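Local coordinates for protein hydrogenase maturation factor (Thermoanaerobacter tengcongensis, PDB 3VTH) that probably carries out the ATP-dependent S-carbamoylation of the C-terminal cysteine of HypE, using carbamoyl phosphate, in the maturation of [NiFe]-hydrogenases, at residues 534-539 with 595-600; 516-521 with 530-535; 27-32 with 91-96. All blocks are in the same frame, centred on the assembly; numbering follows the deposited sequence.

From the N terminus, contact 3 (27-32 with 91-96) closes first, bringing the last strand of the acylphosphatase domain against its first helix, 25-35. Several hundred residues later contact 2 (516-521 with 530-535) closes a short loop, the hairpin of strands 517-525 and 530-542. Contact 1 begins where contact 2 ends, sharing Ala534 and His535, and closes a longer, mostly helical loop by setting strand 530-542 against the start of helix 597-607. Contacts 1 and 2 are thus consecutive rather than nested, with centres 8 Å apart in the Kae1-like domain. The centre of contact 3 lies about 62 Å from that of contact 1, on the opposite side of the chain's centre.

Contact 1 (534-539 with 595-600); sequences AHLKYK and SSMGRF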
loop_
_atom_site.group_PDB
_atom_site.type_symbol
_atom_site.label_atom_id
_atom_site.label_comp_id
_atom_site.label_asym_id
_atom_site.label_seq_id
_atom_site.Cartn_x
_atom_site.Cartn_y
_atom_site.Cartn_z
ATOM N N ALA A 534 0.432 -16.548 -24.407
ATOM C CA ALA A 534 -0.432 -15.678 -25.224
ATOM C C ALA A 534 -0.113 -14.212 -24.957
ATOM O O ALA A 534 0.370 -13.864 -23.886
ATOM C CB ALA A 534 -1.932 -15.963 -24.947
ATOM N N HIS A 535 -0.355 -13.369 -25.957
ATOM C CA HIS A 535 -0.142 -11.932 -25.827
ATOM C C HIS A 535 -0.936 -11.194 -26.897
ATOM O O HIS A 535 -1.549 -11.821 -27.744
ATOM C CB HIS A 535 1.355 -11.595 -25.912
ATOM C CG HIS A 535 1.996 -11.931 -27.226
ATOM N ND1 HIS A 535 2.098 -11.019 -28.255
ATOM C CD2 HIS A 535 2.622 -13.057 -27.658
ATOM C CE1 HIS A 535 2.732 -11.576 -29.274
ATOM N NE2 HIS A 535 3.064 -12.809 -28.939
ATOM N N LEU A 536 -0.934 -9.870 -26.846
ATOM C CA LEU A 536 -1.554 -9.053 -27.899
ATOM C C LEU A 536 -0.587 -8.841 -29.061
ATOM O O LEU A 536 0.619 -8.763 -28.835
ATOM C CB LEU A 536 -2.006 -7.704 -27.331
ATOM C CG LEU A 536 -3.183 -7.728 -26.351
ATOM C CD1 LEU A 536 -3.550 -6.295 -25.889
ATOM C CD2 LEU A 536 -4.413 -8.425 -26.956
ATOM N N LYS A 537 -1.106 -8.778 -30.298
ATOM C CA LYS A 537 -0.261 -8.559 -31.473
ATOM C C LYS A 537 0.492 -7.244 -31.303
ATOM O O LYS A 537 -0.118 -6.205 -31.037
ATOM C CB LYS A 537 -1.076 -8.551 -32.784
ATOM C CG LYS A 537 -0.199 -8.495 -34.051
ATOM C CD LYS A 537 -1.050 -8.364 -35.335
ATOM C CE LYS A 537 -0.162 -8.405 -36.598
ATOM N NZ LYS A 537 -1.020 -8.182 -37.813
ATOM N N TYR A 538 1.821 -7.308 -31.406
ATOM C CA TYR A 538 2.686 -6.137 -31.196
ATOM C C TYR A 538 2.303 -4.941 -32.072
ATOM O O TYR A 538 2.126 -5.104 -33.273
ATOM C CB TYR A 538 4.141 -6.508 -31.491
ATOM C CG TYR A 538 4.779 -7.319 -30.397
ATOM C CD1 TYR A 538 4.815 -6.837 -29.092
ATOM C CD2 TYR A 538 5.371 -8.554 -30.668
ATOM C CE1 TYR A 538 5.407 -7.570 -28.067
ATOM C CE2 TYR A 538 5.974 -9.291 -29.654
ATOM C CZ TYR A 538 5.975 -8.778 -28.350
ATOM O OH TYR A 538 6.562 -9.462 -27.319
ATOM N N LYS A 539 2.182 -3.760 -31.459
ATOM C CA LYS A 539 1.930 -2.519 -32.186
ATOM C C LYS A 539 3.074 -1.558 -31.932
ATOM O O LYS A 539 3.621 -1.523 -30.811
ATOM C CB LYS A 539 0.611 -1.862 -31.728
ATOM C CG LYS A 539 -0.629 -2.740 -31.901
ATOM C CD LYS A 539 -0.913 -2.966 -33.403
ATOM C CE LYS A 539 -2.034 -3.975 -33.607
ATOM N NZ LYS A 539 -2.159 -4.395 -35.042
ATOM N N SER A 595 2.974 -5.055 -26.441
ATOM C CA SER A 595 1.804 -5.893 -26.144
ATOM C C SER A 595 1.409 -5.411 -24.765
ATOM O O SER A 595 2.099 -5.694 -23.784
ATOM C CB SER A 595 2.198 -7.381 -26.092
ATOM O OG SER A 595 1.217 -8.179 -25.429
ATOM N N SER A 596 0.339 -4.634 -24.668
ATOM C CA SER A 596 0.088 -3.925 -23.412
ATOM C C SER A 596 -1.389 -3.628 -23.226
ATOM O O SER A 596 -2.001 -2.982 -24.067
ATOM C CB SER A 596 0.877 -2.610 -23.392
ATOM O OG SER A 596 0.421 -1.741 -22.356
ATOM N N MET A 597 -1.941 -4.077 -22.099
ATOM C CA MET A 597 -3.339 -3.775 -21.769
ATOM C C MET A 597 -3.518 -2.291 -21.465
ATOM O O MET A 597 -4.525 -1.683 -21.831
ATOM C CB MET A 597 -3.835 -4.658 -20.608
ATOM C CG MET A 597 -5.372 -4.578 -20.352
ATOM S SD MET A 597 -6.381 -4.926 -21.815
ATOM C CE MET A 597 -5.840 -6.597 -22.239
ATOM N N GLY A 598 -2.522 -1.691 -20.823
ATOM C CA GLY A 598 -2.556 -0.237 -20.555
ATOM C C GLY A 598 -2.631 0.614 -21.818
ATOM O O GLY A 598 -3.443 1.549 -21.904
ATOM N N ARG A 599 -1.791 0.299 -22.803
ATOM C CA ARG A 599 -1.802 1.038 -24.059
ATOM C C ARG A 599 -3.076 0.755 -24.847
ATOM O O ARG A 599 -3.593 1.645 -25.531
ATOM C CB ARG A 599 -0.557 0.737 -24.926
ATOM C CG ARG A 599 0.824 1.076 -24.285
ATOM C CD ARG A 599 1.080 2.570 -23.980
ATOM N NE ARG A 599 0.234 3.045 -22.885
ATOM C CZ ARG A 599 0.523 2.927 -21.586
ATOM N NH1 ARG A 599 1.667 2.372 -21.186
ATOM N NH2 ARG A 599 -0.342 3.369 -20.682
ATOM N N PHE A 600 -3.567 -0.485 -24.771
ATOM C CA PHE A 600 -4.861 -0.837 -25.395
ATOM C C PHE A 600 -5.959 0.089 -24.850
ATOM O O PHE A 600 -6.703 0.724 -25.630
ATOM C CB PHE A 600 -5.195 -2.327 -25.158
ATOM C CG PHE A 600 -6.243 -2.918 -26.090
ATOM C CD1 PHE A 600 -6.869 -2.165 -27.088
ATOM C CD2 PHE A 600 -6.641 -4.251 -25.915
ATOM C CE1 PHE A 600 -7.847 -2.740 -27.932
ATOM C CE2 PHE A 600 -7.624 -4.828 -26.747
ATOM C CZ PHE A 600 -8.230 -4.064 -27.758
#
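Leu536 and Ser595 have their CA atoms 4.9 Å apart where the strand residues 534-536 pass the loop leading into the helix at 597-600. Ser595 OG stands anti to its backbone N (chi1 163°), which turns it to the strand, and it accepts from Leu536 N at 3.1 Å in a moderately bent bond (145°). The same hydroxyl is hydrogen-bonded to Glu521 OE1, so it bridges strand and carboxylate. Tyr538 brings a ring edge to this serine: its CD1 is 3.7 Å from Ser595 N, near the ring plane. On the strand itself, His535 ND1 donates to Leu536 O at 2.8 Å from above the carbonyl plane, which helps to hold the imidazole's rotation. Leu536 CD1 reaches the first helical turn, 3.7 Å from Phe600 CD2, the two side chains crossing at about a right angle. That turn is N-capped by Ser596, whose OG accepts from Arg599 N at 3.0 Å and is also hydrogen-bonded to Gly508 O; it carries Gly598 and Arg599 of the AP2 nucleotide pocket. Strand 645-647 pairs with the strand of Leu536, while the Phe600 side chain packs on helices 649-662 and 551-559, against Leu653 and Phe558.

Contact 2 (516-521 with 530-535); sequences NVWGAE and FERIAH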
loop_
_atom_site.group_PDB
_atom_site.type_symbol
_atom_site.label_atom_id
_atom_site.label_comp_id
_atom_site.label_asym_id
_atom_site.label_seq_id
_atom_site.Cartn_x
_atom_site.Cartn_y
_atom_site.Cartn_z
ATOM N N ASN A 516 10.798 -6.347 -26.548
ATOM C CA ASN A 516 9.573 -5.574 -26.706
ATOM C C ASN A 516 8.955 -5.287 -25.365
ATOM O O ASN A 516 9.360 -5.864 -24.353
ATOM C CB ASN A 516 8.586 -6.289 -27.638
ATOM C CG ASN A 516 9.124 -6.429 -29.062
ATOM O OD1 ASN A 516 9.781 -5.527 -29.583
ATOM N ND2 ASN A 516 8.858 -7.576 -29.690
ATOM N N VAL A 517 7.989 -4.376 -25.352
ATOM C CA VAL A 517 7.245 -4.057 -24.147
ATOM C C VAL A 517 6.104 -5.060 -23.982
ATOM O O VAL A 517 5.368 -5.326 -24.947
ATOM C CB VAL A 517 6.677 -2.627 -24.232
ATOM C CG1 VAL A 517 5.707 -2.342 -23.080
ATOM C CG2 VAL A 517 7.828 -1.596 -24.276
ATOM N N TRP A 518 5.973 -5.620 -22.777
ATOM C CA TRP A 518 4.934 -6.598 -22.458
ATOM C C TRP A 518 3.927 -5.955 -21.512
ATOM O O TRP A 518 4.177 -4.859 -20.991
ATOM C CB TRP A 518 5.546 -7.823 -21.783
ATOM C CG TRP A 518 6.353 -8.731 -22.671
ATOM C CD1 TRP A 518 6.786 -8.486 -23.955
ATOM C CD2 TRP A 518 6.877 -10.023 -22.312
ATOM N NE1 TRP A 518 7.532 -9.551 -24.409
ATOM C CE2 TRP A 518 7.594 -10.509 -23.430
ATOM C CE3 TRP A 518 6.793 -10.819 -21.159
ATOM C CZ2 TRP A 518 8.242 -11.764 -23.428
ATOM C CZ3 TRP A 518 7.427 -12.070 -21.157
ATOM C CH2 TRP A 518 8.136 -12.527 -22.289
ATOM N N GLY A 519 2.806 -6.619 -21.257
ATOM C CA GLY A 519 1.731 -5.976 -20.468
ATOM C C GLY A 519 0.333 -6.478 -20.774
ATOM O O GLY A 519 -0.650 -5.983 -20.225
ATOM N N ALA A 520 0.244 -7.472 -21.647
ATOM C CA ALA A 520 -1.011 -8.149 -21.896
ATOM C C ALA A 520 -0.695 -9.610 -22.135
ATOM O O ALA A 520 -0.916 -10.146 -23.232
ATOM C CB ALA A 520 -1.719 -7.522 -23.091
ATOM N N GLU A 521 -0.176 -10.249 -21.091
ATOM C CA GLU A 521 0.460 -11.556 -21.212
ATOM C C GLU A 521 -0.304 -12.636 -20.464
ATOM O O GLU A 521 -0.849 -12.382 -19.388
ATOM C CB GLU A 521 1.880 -11.498 -20.631
ATOM C CG GLU A 521 2.653 -10.218 -20.998
ATOM C CD GLU A 521 2.752 -10.032 -22.487
ATOM O OE1 GLU A 521 2.400 -8.931 -22.976
ATOM O OE2 GLU A 521 3.152 -11.004 -23.168
ATOM N N PHE A 530 8.786 -19.309 -16.094
ATOM C CA PHE A 530 7.547 -18.974 -16.779
ATOM C C PHE A 530 7.631 -19.384 -18.240
ATOM O O PHE A 530 8.726 -19.473 -18.807
ATOM C CB PHE A 530 7.228 -17.476 -16.638
ATOM C CG PHE A 530 8.075 -16.589 -17.512
ATOM C CD1 PHE A 530 7.666 -16.261 -18.813
ATOM C CD2 PHE A 530 9.271 -16.085 -17.049
ATOM C CE1 PHE A 530 8.461 -15.454 -19.635
ATOM C CE2 PHE A 530 10.056 -15.265 -17.857
ATOM C CZ PHE A 530 9.653 -14.948 -19.146
ATOM N N GLU A 531 6.476 -19.675 -18.828
ATOM C CA GLU A 531 6.361 -19.862 -20.266
ATOM C C GLU A 531 5.308 -18.866 -20.755
ATOM O O GLU A 531 4.227 -18.782 -20.187
ATOM C CB GLU A 531 5.968 -21.307 -20.627
ATOM C CG GLU A 531 5.763 -21.487 -22.155
ATOM C CD GLU A 531 5.387 -22.912 -22.603
ATOM O OE1 GLU A 531 5.191 -23.806 -21.745
ATOM O OE2 GLU A 531 5.277 -23.124 -23.832
ATOM N N ARG A 532 5.640 -18.103 -21.789
ATOM C CA ARG A 532 4.710 -17.141 -22.353
ATOM C C ARG A 532 3.789 -17.873 -23.318
ATOM O O ARG A 532 4.252 -18.464 -24.293
ATOM C CB ARG A 532 5.481 -16.069 -23.111
ATOM C CG ARG A 532 4.637 -14.861 -23.479
ATOM C CD ARG A 532 5.381 -14.057 -24.542
ATOM N NE ARG A 532 4.848 -12.705 -24.658
ATOM C CZ ARG A 532 5.250 -11.842 -25.577
ATOM N NH1 ARG A 532 6.179 -12.203 -26.468
ATOM N NH2 ARG A 532 4.719 -10.630 -25.604
ATOM N N ILE A 533 2.486 -17.826 -23.060
ATOM C CA ILE A 533 1.537 -18.629 -23.831
ATOM C C ILE A 533 0.758 -17.770 -24.818
ATOM O O ILE A 533 0.449 -18.214 -25.926
ATOM C CB ILE A 533 0.546 -19.374 -22.907
ATOM C CG1 ILE A 533 1.307 -20.197 -21.855
ATOM C CG2 ILE A 533 -0.422 -20.262 -23.720
ATOM C CD1 ILE A 533 2.156 -21.324 -22.446
ATOM N N ALA A 534 0.432 -16.548 -24.407
ATOM C CA ALA A 534 -0.432 -15.678 -25.224
ATOM C C ALA A 534 -0.113 -14.212 -24.957
ATOM O O ALA A 534 0.370 -13.864 -23.886
ATOM C CB ALA A 534 -1.932 -15.963 -24.947
ATOM N N HIS A 535 -0.355 -13.369 -25.957
ATOM C CA HIS A 535 -0.142 -11.932 -25.827
ATOM C C HIS A 535 -0.936 -11.194 -26.897
ATOM O O HIS A 535 -1.549 -11.821 -27.744
ATOM C CB HIS A 535 1.355 -11.595 -25.912
ATOM C CG HIS A 535 1.996 -11.931 -27.226
ATOM N ND1 HIS A 535 2.098 -11.019 -28.255
ATOM C CD2 HIS A 535 2.622 -13.057 -27.658
ATOM C CE1 HIS A 535 2.732 -11.576 -29.274
ATOM N NE2 HIS A 535 3.064 -12.809 -28.939
#
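Trp518 and Arg532 stack across the beta hairpin of strands 517-525 and 530-542, the guanidinium lying flat on the indole with the planes 17° apart. Arg532 CZ sits over the five-membered ring, 3.7 Å from its centroid, in a cation-pi arrangement. With CG anti to its backbone N (chi1 -167°) and the chain extended as far as NE, Arg532 carries its guanidinium across to the indole and lays CD over the six-membered ring as a CH-pi contact. Over the opposite face of the guanidinium, close to its centre, is His535 CD2, so the group is sandwiched between indole and imidazole. Its edge is taken by Glu521: NE, at 2.8 Å, and NH2, at 2.9 Å, both donate to Glu521 OE2, a side-on salt bridge to a single oxygen that lies almost in the guanidinium plane. The other carboxylate oxygen, Glu521 OE1, receives Gly519 N and Ala520 N from opposite faces of its plane, each at 2.9 Å, which ties the carboxylate to the corner where the chain turns at Ala520.

Within the hairpin, Ile533 and Ala534 together face Ile522, a classic beta bulge just after Arg532. Beyond it the strands also meet through a CA-H...O contact, His535 CA lying 3.2 Å from Ala520 O. Outside the two segments, Trp518 NE1 donates to Asp514 OD1, and Arg532 NH2 is hydrogen-bonded to Tyr538 OH. The Trp518 side chain is about 6 Å from that of Asp507, an iron ligand, so the indole lies near the iron site, about 9 Å from the metal, and does not bind it. Farther out on the indole, Trp518 and Phe530 reach toward each other tip to tip, with Trp518 CZ3 3.9 Å from Phe530 CE1 at the indole edge.

Contact 3 (27-32 with 91-96); sequences PFVFNI and KDFKIV
Phe93 is the first residue of 91-96 to meet the helix, and Val29 and Phe30 receive it. The strand at 93-95 runs antiparallel to the helical segment 27-32, at 172°, with the axes 8.6 Å apart. With CG anti to its backbone N (chi1 -168°), Phe93 sends its ring to the helix, where CZ touches Val29 CG1 at 3.7 Å, the two side chains crossing at about a right angle. One side of the same ring runs by the helix backbone, where CE1 is 3.7 Å from Phe30 CA. Phe93 and Phe30 slide past each other in opposite directions, and Phe30 CD2 lies in the plane of the Phe93 ring, at its edge, 3.8 Å from CD1. The Phe30 ring also reaches the strand backbone, its CE2 being 3.4 Å from Phe93 O.

Lys94 follows with its CB turned from the helix, and it presents CA to the edge of the Phe30 ring. Its backbone is hydrogen-bonded to Gly40 and Val42, which joins this edge strand to strand 39-45 of the sheet, of order 4-1-3-2-5, in the acylphosphatase alpha/beta sandwich. Ile95 turns back to the helix: its CD1 packs 3.9 Å from Phe30 CB and 4.0 Å from Pro27 N. Phe30 therefore sits between the side chains of Phe93 and Ile95, and its ring goes on to meet Phe179. Pro27 follows Arg26, a predicted active-site residue, and its side chain is about 4 Å from a bound phosphate, consistent with a place beside the acylphosphatase pocket. Side chain meets side chain through carbon atoms alone, although the Phe30 ring and Ile95 also touch backbone atoms, so the strand is seated on the helix mainly by apolar packing, with no directional polar bond between the two segments.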
loop_
_atom_site.group_PDB
_atom_site.type_symbol
_atom_site.label_atom_id
_atom_site.label_comp_id
_atom_site.label_asym_id
_atom_site.label_seq_id
_atom_site.Cartn_x
_atom_site.Cartn_y
_atom_site.Cartn_z
ATOM N N PRO A 27 2.683 -5.521 30.071
ATOM C CA PRO A 27 1.676 -5.352 31.131
ATOM C C PRO A 27 0.566 -6.416 31.127
ATOM O O PRO A 27 0.130 -6.831 32.199
ATOM C CB PRO A 27 1.085 -3.951 30.865
ATOM C CG PRO A 27 1.529 -3.572 29.487
ATOM C CD PRO A 27 2.842 -4.283 29.272
ATOM N N PHE A 28 0.126 -6.843 29.941
ATOM C CA PHE A 28 -0.832 -7.936 29.809
ATOM C C PHE A 28 -0.327 -9.212 30.535
ATOM O O PHE A 28 -1.036 -9.793 31.347
ATOM C CB PHE A 28 -1.100 -8.211 28.313
ATOM C CG PHE A 28 -1.989 -9.404 28.048
ATOM C CD1 PHE A 28 -1.493 -10.518 27.394
ATOM C CD2 PHE A 28 -3.317 -9.409 28.460
ATOM C CE1 PHE A 28 -2.303 -11.633 27.144
ATOM C CE2 PHE A 28 -4.138 -10.522 28.218
ATOM C CZ PHE A 28 -3.624 -11.631 27.547
ATOM N N VAL A 29 0.910 -9.611 30.262
ATOM C CA VAL A 29 1.473 -10.828 30.870
ATOM C C VAL A 29 1.582 -10.663 32.374
ATOM O O VAL A 29 1.246 -11.574 33.127
ATOM C CB VAL A 29 2.833 -11.200 30.212
ATOM C CG1 VAL A 29 3.663 -12.168 31.077
ATOM C CG2 VAL A 29 2.575 -11.794 28.813
ATOM N N PHE A 30 2.034 -9.492 32.811
ATOM C CA PHE A 30 2.139 -9.229 34.238
ATOM C C PHE A 30 0.799 -9.475 34.928
ATOM O O PHE A 30 0.723 -10.128 35.978
ATOM C CB PHE A 30 2.602 -7.788 34.494
ATOM C CG PHE A 30 2.687 -7.437 35.955
ATOM C CD1 PHE A 30 1.577 -6.936 36.627
ATOM C CD2 PHE A 30 3.883 -7.603 36.658
ATOM C CE1 PHE A 30 1.648 -6.608 38.005
ATOM C CE2 PHE A 30 3.970 -7.283 38.031
ATOM C CZ PHE A 30 2.857 -6.786 38.706
ATOM N N ASN A 31 -0.247 -8.935 34.323
ATOM C CA ASN A 31 -1.558 -8.968 34.950
ATOM C C ASN A 31 -2.153 -10.376 34.974
ATOM O O ASN A 31 -2.706 -10.780 35.992
ATOM C CB ASN A 31 -2.497 -7.930 34.318
ATOM C CG ASN A 31 -2.115 -6.490 34.688
ATOM O OD1 ASN A 31 -1.904 -5.640 33.812
ATOM N ND2 ASN A 31 -2.018 -6.215 35.986
ATOM N N ILE A 32 -2.009 -11.140 33.894
ATOM C CA ILE A 32 -2.521 -12.510 33.921
ATOM C C ILE A 32 -1.622 -13.440 34.770
ATOM O O ILE A 32 -2.118 -14.361 35.431
ATOM C CB ILE A 32 -2.855 -13.072 32.505
ATOM C CG1 ILE A 32 -1.628 -13.094 31.595
ATOM C CG2 ILE A 32 -3.965 -12.222 31.838
ATOM C CD1 ILE A 32 -1.787 -14.020 30.388
ATOM N N LYS A 91 10.441 -15.201 43.754
ATOM C CA LYS A 91 9.574 -14.831 44.871
ATOM C C LYS A 91 8.378 -13.988 44.422
ATOM O O LYS A 91 7.413 -13.810 45.163
ATOM C CB LYS A 91 10.366 -14.105 45.961
ATOM C CG LYS A 91 11.447 -14.975 46.624
ATOM C CD LYS A 91 11.377 -14.908 48.139
ATOM C CE LYS A 91 12.070 -16.114 48.773
ATOM N NZ LYS A 91 11.929 -16.135 50.256
ATOM N N ASP A 92 8.450 -13.468 43.204
ATOM C CA ASP A 92 7.381 -12.633 42.691
ATOM C C ASP A 92 7.347 -12.709 41.175
ATOM O O ASP A 92 8.132 -13.430 40.571
ATOM C CB ASP A 92 7.558 -11.177 43.169
ATOM C CG ASP A 92 8.944 -10.598 42.839
ATOM O OD1 ASP A 92 9.316 -9.557 43.434
ATOM O OD2 ASP A 92 9.675 -11.182 42.005
ATOM N N PHE A 93 6.434 -11.966 40.565
ATOM C CA PHE A 93 6.459 -11.799 39.122
ATOM C C PHE A 93 6.778 -10.352 38.768
ATOM O O PHE A 93 6.211 -9.438 39.355
ATOM C CB PHE A 93 5.138 -12.218 38.467
ATOM C CG PHE A 93 5.242 -12.325 36.976
ATOM C CD1 PHE A 93 5.049 -11.217 36.175
ATOM C CD2 PHE A 93 5.598 -13.531 36.376
ATOM C CE1 PHE A 93 5.187 -11.309 34.802
ATOM C CE2 PHE A 93 5.737 -13.625 34.990
ATOM C CZ PHE A 93 5.532 -12.513 34.219
ATOM N N LYS A 94 7.692 -10.149 37.821
ATOM C CA LYS A 94 8.154 -8.804 37.467
ATOM C C LYS A 94 8.338 -8.640 35.963
ATOM O O LYS A 94 8.744 -9.585 35.271
ATOM C CB LYS A 94 9.485 -8.481 38.168
ATOM C CG LYS A 94 9.386 -8.199 39.677
ATOM C CD LYS A 94 10.781 -7.932 40.261
ATOM C CE LYS A 94 10.714 -7.219 41.610
ATOM N NZ LYS A 94 10.201 -5.809 41.470
ATOM N N ILE A 95 8.023 -7.448 35.455
ATOM C CA ILE A 95 8.491 -7.034 34.134
ATOM C C ILE A 95 9.926 -6.549 34.326
ATOM O O ILE A 95 10.177 -5.692 35.191
ATOM C CB ILE A 95 7.631 -5.877 33.535
ATOM C CG1 ILE A 95 6.150 -6.282 33.466
ATOM C CG2 ILE A 95 8.164 -5.464 32.148
ATOM C CD1 ILE A 95 5.184 -5.106 33.185
ATOM N N VAL A 96 10.865 -7.102 33.552
ATOM C CA VAL A 96 12.281 -6.723 33.684
ATOM C C VAL A 96 12.819 -6.030 32.430
ATOM O O VAL A 96 12.101 -5.918 31.430
ATOM C CB VAL A 96 13.199 -7.924 34.120
ATOM C CG1 VAL A 96 12.701 -8.527 35.428
ATOM C CG2 VAL A 96 13.283 -8.989 33.035
#